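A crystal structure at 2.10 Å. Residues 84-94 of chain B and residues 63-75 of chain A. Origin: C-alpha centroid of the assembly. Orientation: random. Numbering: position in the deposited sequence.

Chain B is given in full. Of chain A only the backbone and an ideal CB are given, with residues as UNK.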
ATOM      1  N   LEU B  84      15.658   5.594  -5.613  1.00 34.80           N
ATOM      2  CA  LEU B  84      15.759   6.759  -4.739  1.00 35.45           C
ATOM      3  C   LEU B  84      16.632   6.474  -3.518  1.00 34.55           C
ATOM      4  O   LEU B  84      17.248   7.377  -2.957  1.00 34.89           O
ATOM      5  CB  LEU B  84      14.361   7.214  -4.319  1.00 36.52           C
ATOM      6  CG  LEU B  84      13.557   7.773  -5.494  1.00 35.67           C
ATOM      7  CD1 LEU B  84      12.123   8.086  -5.076  1.00 38.40           C
ATOM      8  CD2 LEU B  84      14.253   9.023  -5.999  1.00 36.42           C
ATOM      9  N   HIS B  85      16.677   5.209  -3.113  1.00 35.19           N
ATOM     10  CA  HIS B  85      17.503   4.795  -1.987  1.00 35.69           C
ATOM     11  C   HIS B  85      18.957   4.997  -2.421  1.00 36.94           C
ATOM     12  O   HIS B  85      19.813   5.382  -1.621  1.00 35.85           O
ATOM     13  CB  HIS B  85      17.271   3.313  -1.674  1.00 34.31           C
ATOM     14  CG  HIS B  85      15.901   3.002  -1.161  1.00 33.68           C
ATOM     15  ND1 HIS B  85      15.343   1.746  -1.256  1.00 34.04           N
ATOM     16  CD2 HIS B  85      14.989   3.773  -0.521  1.00 29.32           C
ATOM     17  CE1 HIS B  85      14.143   1.757  -0.699  1.00 31.08           C
ATOM     18  NE2 HIS B  85      13.907   2.974  -0.244  1.00 28.60           N
ATOM     19  N   GLN B  86      19.216   4.746  -3.702  1.00 37.64           N
ATOM     20  CA  GLN B  86      20.556   4.881  -4.266  1.00 38.69           C
ATOM     21  C   GLN B  86      20.953   6.346  -4.384  1.00 39.50           C
ATOM     22  O   GLN B  86      22.119   6.665  -4.612  1.00 40.78           O
ATOM     23  CB  GLN B  86      20.626   4.197  -5.639  1.00 37.58           C
ATOM     24  CG  GLN B  86      20.198   2.738  -5.596  1.00 41.28           C
ATOM     25  CD  GLN B  86      20.474   1.985  -6.889  1.00 43.74           C
ATOM     26  OE1 GLN B  86      20.418   2.554  -7.980  1.00 45.37           O
ATOM     27  NE2 GLN B  86      20.758   0.692  -6.770  1.00 43.22           N
ATOM     28  N   GLN B  87      19.980   7.238  -4.222  1.00 39.22           N
ATOM     29  CA  GLN B  87      20.242   8.668  -4.288  1.00 37.03           C
ATOM     30  C   GLN B  87      20.144   9.267  -2.892  1.00 36.06           C
ATOM     31  O   GLN B  87      19.978  10.476  -2.727  1.00 37.03           O
ATOM     32  CB  GLN B  87      19.247   9.343  -5.224  1.00 38.94           C
ATOM     33  CG  GLN B  87      19.259   8.756  -6.627  1.00 41.80           C
ATOM     34  CD  GLN B  87      20.558   9.027  -7.369  1.00 43.01           C
ATOM     35  OE1 GLN B  87      20.866   8.372  -8.367  1.00 44.15           O
ATOM     36  NE2 GLN B  87      21.317  10.000  -6.894  1.00 41.10           N
ATOM     37  N   GLY B  88      20.232   8.405  -1.885  1.00 34.74           N
ATOM     38  CA  GLY B  88      20.188   8.864  -0.510  1.00 34.36           C
ATOM     39  C   GLY B  88      18.836   9.223   0.085  1.00 34.62           C
ATOM     40  O   GLY B  88      18.779   9.660   1.237  1.00 35.16           O
ATOM     41  N   PHE B  89      17.755   9.047  -0.673  1.00 32.69           N
ATOM     42  CA  PHE B  89      16.425   9.364  -0.162  1.00 31.33           C
ATOM     43  C   PHE B  89      15.951   8.334   0.852  1.00 30.60           C
ATOM     44  O   PHE B  89      16.052   7.130   0.628  1.00 29.53           O
ATOM     45  CB  PHE B  89      15.398   9.442  -1.296  1.00 31.03           C
ATOM     46  CG  PHE B  89      15.510  10.676  -2.132  1.00 33.49           C
ATOM     47  CD1 PHE B  89      16.436  10.753  -3.166  1.00 33.09           C
ATOM     48  CD2 PHE B  89      14.685  11.766  -1.886  1.00 32.74           C
ATOM     49  CE1 PHE B  89      16.537  11.895  -3.942  1.00 34.49           C
ATOM     50  CE2 PHE B  89      14.777  12.921  -2.657  1.00 34.08           C
ATOM     51  CZ  PHE B  89      15.704  12.985  -3.690  1.00 35.36           C
ATOM     52  N   VAL B  90      15.431   8.820   1.973  1.00 30.73           N
ATOM     53  CA  VAL B  90      14.929   7.947   3.027  1.00 29.29           C
ATOM     54  C   VAL B  90      13.436   7.725   2.824  1.00 29.37           C
ATOM     55  O   VAL B  90      12.661   8.676   2.829  1.00 27.89           O
ATOM     56  CB  VAL B  90      15.133   8.573   4.410  1.00 30.89           C
ATOM     57  CG1 VAL B  90      14.390   7.747   5.466  1.00 29.50           C
ATOM     58  CG2 VAL B  90      16.635   8.656   4.725  1.00 30.05           C
ATOM     59  N   GLN B  91      13.043   6.468   2.658  1.00 27.60           N
ATOM     60  CA  GLN B  91      11.639   6.140   2.445  1.00 27.14           C
ATOM     61  C   GLN B  91      10.884   6.050   3.772  1.00 25.72           C
ATOM     62  O   GLN B  91      11.393   5.498   4.741  1.00 22.22           O
ATOM     63  CB  GLN B  91      11.523   4.813   1.688  1.00 25.47           C
ATOM     64  CG  GLN B  91      10.117   4.499   1.226  1.00 26.25           C
ATOM     65  CD  GLN B  91      10.051   3.259   0.367  1.00 27.48           C
ATOM     66  OE1 GLN B  91      11.037   2.502   0.250  1.00 24.69           O
ATOM     67  NE2 GLN B  91       8.885   3.031  -0.245  1.00 19.52           N
ATOM     68  N   VAL B  92       9.681   6.621   3.814  1.00 26.88           N
ATOM     69  CA  VAL B  92       8.856   6.563   5.024  1.00 25.33           C
ATOM     70  C   VAL B  92       7.469   6.023   4.695  1.00 23.58           C
ATOM     71  O   VAL B  92       7.035   6.056   3.550  1.00 24.42           O
ATOM     72  CB  VAL B  92       8.685   7.957   5.683  1.00 24.99           C
ATOM     73  CG1 VAL B  92      10.035   8.528   6.036  1.00 22.93           C
ATOM     74  CG2 VAL B  92       7.911   8.901   4.739  1.00 25.93           C
ATOM     75  N   VAL B  93       6.786   5.505   5.708  1.00 25.68           N
ATOM     76  CA  VAL B  93       5.442   4.982   5.542  1.00 23.06           C
ATOM     77  C   VAL B  93       4.585   5.535   6.694  1.00 22.68           C
ATOM     78  O   VAL B  93       4.782   5.210   7.876  1.00 21.03           O
ATOM     79  CB  VAL B  93       5.441   3.429   5.508  1.00 22.75           C
ATOM     80  CG1 VAL B  93       5.995   2.849   6.796  1.00 22.85           C
ATOM     81  CG2 VAL B  93       4.039   2.936   5.241  1.00 25.72           C
ATOM     82  N   THR B  94       3.619   6.361   6.320  1.00 23.20           N
ATOM     83  CA  THR B  94       2.762   7.058   7.274  1.00 20.73           C
ATOM     84  C   THR B  94       1.264   6.712   7.212  1.00 20.65           C
ATOM     85  O   THR B  94       0.787   6.063   6.273  1.00 20.37           O
ATOM     86  CB  THR B  94       2.950   8.594   7.094  1.00 21.41           C
ATOM     87  OG1 THR B  94       2.513   8.983   5.792  1.00 22.37           O
ATOM     88  CG2 THR B  94       4.427   8.983   7.232  1.00 22.50           C
TER
ATOM     89  N   UNK A  63      21.145   4.687  11.269  1.00 29.57           N
ATOM     90  CA  UNK A  63      21.224   3.485  10.457  1.00 32.50           C
ATOM     91  C   UNK A  63      20.188   3.605   9.345  1.00 32.78           C
ATOM     92  O   UNK A  63      20.402   3.159   8.218  1.00 32.33           O
ATOM     93  CB  UNK A  63      20.999   2.226  11.297  1.00 32.50           C
ATOM     94  N   UNK A  64      19.063   4.230   9.680  1.00 32.28           N
ATOM     95  CA  UNK A  64      17.982   4.450   8.731  1.00 30.15           C
ATOM     96  C   UNK A  64      18.395   5.531   7.748  1.00 28.24           C
ATOM     97  O   UNK A  64      18.139   5.418   6.557  1.00 28.15           O
ATOM     98  CB  UNK A  64      16.687   4.834   9.450  1.00 30.15           C
ATOM     99  N   UNK A  65      19.040   6.579   8.252  1.00 29.01           N
ATOM    100  CA  UNK A  65      19.480   7.691   7.417  1.00 31.62           C
ATOM    101  C   UNK A  65      20.666   7.374   6.491  1.00 33.96           C
ATOM    102  O   UNK A  65      20.729   7.876   5.369  1.00 35.06           O
ATOM    103  CB  UNK A  65      19.854   8.868   8.320  1.00 31.62           C
ATOM    104  N   UNK A  66      21.598   6.544   6.950  1.00 32.97           N
ATOM    105  CA  UNK A  66      22.781   6.249   6.149  1.00 34.44           C
ATOM    106  C   UNK A  66      22.956   4.826   5.645  1.00 34.53           C
ATOM    107  O   UNK A  66      23.731   4.590   4.716  1.00 35.54           O
ATOM    108  CB  UNK A  66      24.019   6.609   6.973  1.00 34.44           C
ATOM    109  N   UNK A  67      22.251   3.878   6.244  1.00 33.85           N
ATOM    110  CA  UNK A  67      22.400   2.492   5.838  1.00 35.56           C
ATOM    111  C   UNK A  67      21.226   1.884   5.083  1.00 36.36           C
ATOM    112  O   UNK A  67      21.361   1.487   3.923  1.00 35.83           O
ATOM    113  CB  UNK A  67      22.668   1.645   7.083  1.00 35.56           C
ATOM    114  N   UNK A  68      20.077   1.816   5.748  1.00 37.13           N
ATOM    115  CA  UNK A  68      18.885   1.207   5.164  1.00 36.87           C
ATOM    116  C   UNK A  68      18.094   2.081   4.210  1.00 35.23           C
ATOM    117  O   UNK A  68      17.719   1.632   3.127  1.00 35.60           O
ATOM    118  CB  UNK A  68      17.953   0.760   6.292  1.00 36.87           C
ATOM    119  N   UNK A  69      17.833   3.317   4.618  1.00 34.17           N
ATOM    120  CA  UNK A  69      17.069   4.257   3.805  1.00 35.31           C
ATOM    121  C   UNK A  69      15.584   3.900   3.727  1.00 34.17           C
ATOM    122  O   UNK A  69      14.853   4.392   2.868  1.00 33.54           O
ATOM    123  CB  UNK A  69      17.658   4.316   2.394  1.00 35.31           C
ATOM    124  N   UNK A  70      15.151   3.041   4.641  1.00 34.17           N
ATOM    125  CA  UNK A  70      13.759   2.622   4.726  1.00 33.27           C
ATOM    126  C   UNK A  70      13.592   1.900   6.047  1.00 31.59           C
ATOM    127  O   UNK A  70      14.514   1.217   6.511  1.00 28.82           O
ATOM    128  CB  UNK A  70      13.356   1.735   3.547  1.00 33.27           C
ATOM    129  N   UNK A  71      12.414   2.046   6.677  1.00 30.17           N
ATOM    130  CA  UNK A  71      12.145   1.400   7.960  1.00 28.82           C
ATOM    131  C   UNK A  71      11.868  -0.094   7.866  1.00 28.76           C
ATOM    132  O   UNK A  71      11.627  -0.641   6.782  1.00 27.69           O
ATOM    133  CB  UNK A  71      10.952   2.084   8.631  1.00 28.82           C
ATOM    134  N   UNK A  72      11.910  -0.734   9.028  1.00 29.66           N
ATOM    135  CA  UNK A  72      11.707  -2.165   9.174  1.00 29.76           C
ATOM    136  C   UNK A  72      10.487  -2.712   8.459  1.00 29.68           C
ATOM    137  O   UNK A  72      10.568  -3.751   7.816  1.00 31.40           O
ATOM    138  CB  UNK A  72      11.604  -2.509  10.661  1.00 29.76           C
ATOM    139  N   UNK A  73       9.350  -2.028   8.574  1.00 29.03           N
ATOM    140  CA  UNK A  73       8.139  -2.510   7.922  1.00 26.57           C
ATOM    141  C   UNK A  73       8.341  -2.674   6.421  1.00 24.75           C
ATOM    142  O   UNK A  73       7.985  -3.703   5.845  1.00 25.57           O
ATOM    143  CB  UNK A  73       6.976  -1.554   8.192  1.00 26.57           C
ATOM    144  N   UNK A  74       8.912  -1.662   5.790  1.00 24.72           N
ATOM    145  CA  UNK A  74       9.143  -1.717   4.355  1.00 28.73           C
ATOM    146  C   UNK A  74      10.228  -2.727   3.995  1.00 29.20           C
ATOM    147  O   UNK A  74      10.161  -3.364   2.945  1.00 29.35           O
ATOM    148  CB  UNK A  74       9.524  -0.331   3.831  1.00 28.73           C
ATOM    149  N   UNK A  75      11.222  -2.866   4.870  1.00 30.26           N
ATOM    150  CA  UNK A  75      12.312  -3.808   4.638  1.00 32.44           C
ATOM    151  C   UNK A  75      11.752  -5.225   4.703  1.00 32.50           C
ATOM    152  O   UNK A  75      12.049  -6.059   3.847  1.00 31.06           O
ATOM    153  CB  UNK A  75      13.437  -3.615   5.657  1.00 32.44           C
TER

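Position 63 is helical with no chain B atom within 5.5 Å of its ideal CB, so chain B sets no demand; it is Gln A63. At 64 the ideal CB points sideways, 5.4 Å from Val B90 CG1, a gap that a branched apolar side chain could cross. Leu A64, with chi1 t, brings CD1 to 3.2 Å from Val B90 CG1, a tight apolar contact.

At 65 CA-to-CB points away, so many long side chains could leave here. Arg A65 does, its CA 4.0 Å from Val B90 CG2. Positions 66, 67 and 68 place no ideal CB within 5.5 Å of chain B, and many residues would serve: Thr A66, Val A67 and Lys A68.

Position 69 leaves the helix with phi/psi of 71/16, which favours glycine, asparagine or aspartate but excludes few others. Its ideal CB is 3.7 Å from Phe B89 O and 4.0 Å from His B85 CD2. The carbonyl oxygens of His B85, Gly B88 and Phe B89 lie around the space beyond, so a polar or flat aromatic side chain is plausible. In His A69, one ring face lies against His B85 O, and Val B90 CG2 sits at the ring edge, 4.2 Å from His A69 CD2. The backbone also takes part: Gln B91 N donates to His A69 O at 2.8 Å and 174°, nearly linear, joining the strand at Gln B91 to the loop after the helix.

At 70, extended at -168/145, the ideal CB is 4.0 Å from both His B85 NE2 and Gln B91 CB. An extended side chain could pass His B85, and a donor could reach towards Gln B91 OE1. Arg A70 has its CD 3.8 Å from His B85 CE1, and a water accepts from Arg A70 NH1 at 3.0 Å and donates to Gln B91 OE1 at 2.6 Å.

At 71, just before a helix with phi -76, CA-to-CB points toward chain B, the ideal CB 5.3 Å from Val B93 CG1. A compact apolar group suits, proline included; serine or aspartate could cap. Pro A71 brings CD to 3.0 Å from Gln B91 O and CG to 4.3 Å from Val B93 CG1.

Position 72 is out of reach: Ala A72. At 73 CA-to-CB points toward chain B, the ideal CB 4.7 Å from Val B93 CG1; leucine, isoleucine or methionine would suit. Leu A73 CD2 lies 4.2 Å from Val B93 CG1. At 74, also pointing toward, the ideal CB is 4.8 Å from Gln B91 OE1; Val B93 and the Gln B91 side chain suit a branched apolar group, or a polar one beside the amide. Leu A74 packs CD1 3.5 Å from Gln B91 CD and CD2 4.2 Å from Val B93 CB. Position 75, unconstrained, holds Glu A75.

Chain A 63-75: QLRTVKHRPALLE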
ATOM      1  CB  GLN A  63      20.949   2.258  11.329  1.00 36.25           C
ATOM      2  CG  GLN A  63      20.842   0.960  10.570  1.00 40.05           C
ATOM      3  CD  GLN A  63      20.598  -0.215  11.483  1.00 43.80           C
ATOM      4  OE1 GLN A  63      19.779  -0.144  12.403  1.00 46.37           O
ATOM      5  NE2 GLN A  63      21.298  -1.312  11.232  1.00 45.46           N
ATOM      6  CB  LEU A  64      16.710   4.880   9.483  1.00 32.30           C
ATOM      7  CG  LEU A  64      15.472   5.372   8.719  1.00 32.38           C
ATOM      8  CD1 LEU A  64      15.718   6.761   8.216  1.00 34.19           C
ATOM      9  CD2 LEU A  64      15.127   4.432   7.575  1.00 32.55           C
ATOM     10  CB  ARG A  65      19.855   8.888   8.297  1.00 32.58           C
ATOM     11  CG  ARG A  65      20.284  10.140   7.517  1.00 36.75           C
ATOM     12  CD  ARG A  65      20.588  11.324   8.444  1.00 36.75           C
ATOM     13  NE  ARG A  65      21.834  11.151   9.194  1.00 40.19           N
ATOM     14  CZ  ARG A  65      23.056  11.330   8.690  1.00 38.66           C
ATOM     15  NH1 ARG A  65      23.225  11.692   7.426  1.00 35.22           N
ATOM     16  NH2 ARG A  65      24.120  11.142   9.456  1.00 40.45           N
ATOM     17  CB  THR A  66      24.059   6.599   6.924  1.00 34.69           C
ATOM     18  OG1 THR A  66      24.171   5.735   8.062  1.00 33.89           O
ATOM     19  CG2 THR A  66      24.025   8.048   7.382  1.00 34.44           C
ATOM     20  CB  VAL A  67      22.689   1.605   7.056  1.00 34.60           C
ATOM     21  CG1 VAL A  67      22.829   0.158   6.620  1.00 35.73           C
ATOM     22  CG2 VAL A  67      23.951   2.089   7.759  1.00 37.28           C
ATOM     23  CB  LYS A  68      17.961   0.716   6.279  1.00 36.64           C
ATOM     24  CG  LYS A  68      18.621  -0.263   7.236  1.00 38.48           C
ATOM     25  CD  LYS A  68      17.628  -0.781   8.257  1.00 39.44           C
ATOM     26  CE  LYS A  68      16.973   0.365   9.034  1.00 40.85           C
ATOM     27  NZ  LYS A  68      15.816  -0.124   9.844  1.00 40.49           N
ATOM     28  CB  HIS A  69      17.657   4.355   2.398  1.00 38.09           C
ATOM     29  CG  HIS A  69      19.012   4.989   2.362  1.00 39.98           C
ATOM     30  ND1 HIS A  69      20.157   4.280   2.069  1.00 41.70           N
ATOM     31  CD2 HIS A  69      19.407   6.257   2.624  1.00 38.76           C
ATOM     32  CE1 HIS A  69      21.202   5.085   2.155  1.00 42.18           C
ATOM     33  NE2 HIS A  69      20.773   6.290   2.490  1.00 40.03           N
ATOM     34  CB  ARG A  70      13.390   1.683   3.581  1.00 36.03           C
ATOM     35  CG  ARG A  70      14.135   0.365   3.593  1.00 37.48           C
ATOM     36  CD  ARG A  70      13.726  -0.459   2.409  1.00 41.45           C
ATOM     37  NE  ARG A  70      14.483  -1.699   2.304  1.00 45.45           N
ATOM     38  CZ  ARG A  70      14.391  -2.529   1.274  1.00 45.17           C
ATOM     39  NH1 ARG A  70      13.573  -2.239   0.272  1.00 44.44           N
ATOM     40  NH2 ARG A  70      15.114  -3.641   1.243  1.00 45.94           N
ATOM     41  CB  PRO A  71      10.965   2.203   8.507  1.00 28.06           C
ATOM     42  CG  PRO A  71      10.220   2.576   7.281  1.00 30.28           C
ATOM     43  CD  PRO A  71      11.300   2.931   6.283  1.00 30.44           C
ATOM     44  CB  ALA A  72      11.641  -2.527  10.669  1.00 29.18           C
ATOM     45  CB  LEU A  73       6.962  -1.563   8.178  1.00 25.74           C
ATOM     46  CG  LEU A  73       5.617  -1.982   7.560  1.00 26.17           C
ATOM     47  CD1 LEU A  73       5.211  -3.369   8.048  1.00 24.48           C
ATOM     48  CD2 LEU A  73       4.556  -0.958   7.922  1.00 21.12           C
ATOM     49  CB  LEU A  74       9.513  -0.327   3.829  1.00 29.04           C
ATOM     50  CG  LEU A  74       8.398   0.710   3.996  1.00 31.73           C
ATOM     51  CD1 LEU A  74       8.830   2.029   3.362  1.00 30.29           C
ATOM     52  CD2 LEU A  74       7.120   0.200   3.348  1.00 30.07           C
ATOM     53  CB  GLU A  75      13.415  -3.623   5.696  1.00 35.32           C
ATOM     54  CG  GLU A  75      14.594  -4.589   5.542  1.00 40.31           C
ATOM     55  CD  GLU A  75      15.779  -4.238   6.441  1.00 43.84           C
ATOM     56  OE1 GLU A  75      15.624  -4.271   7.680  1.00 45.19           O
ATOM     57  OE2 GLU A  75      16.867  -3.928   5.904  1.00 45.56           O
TER
HETATM   58  O   HOH W   1      11.413  -0.117   0.290  1.00 32.81           O
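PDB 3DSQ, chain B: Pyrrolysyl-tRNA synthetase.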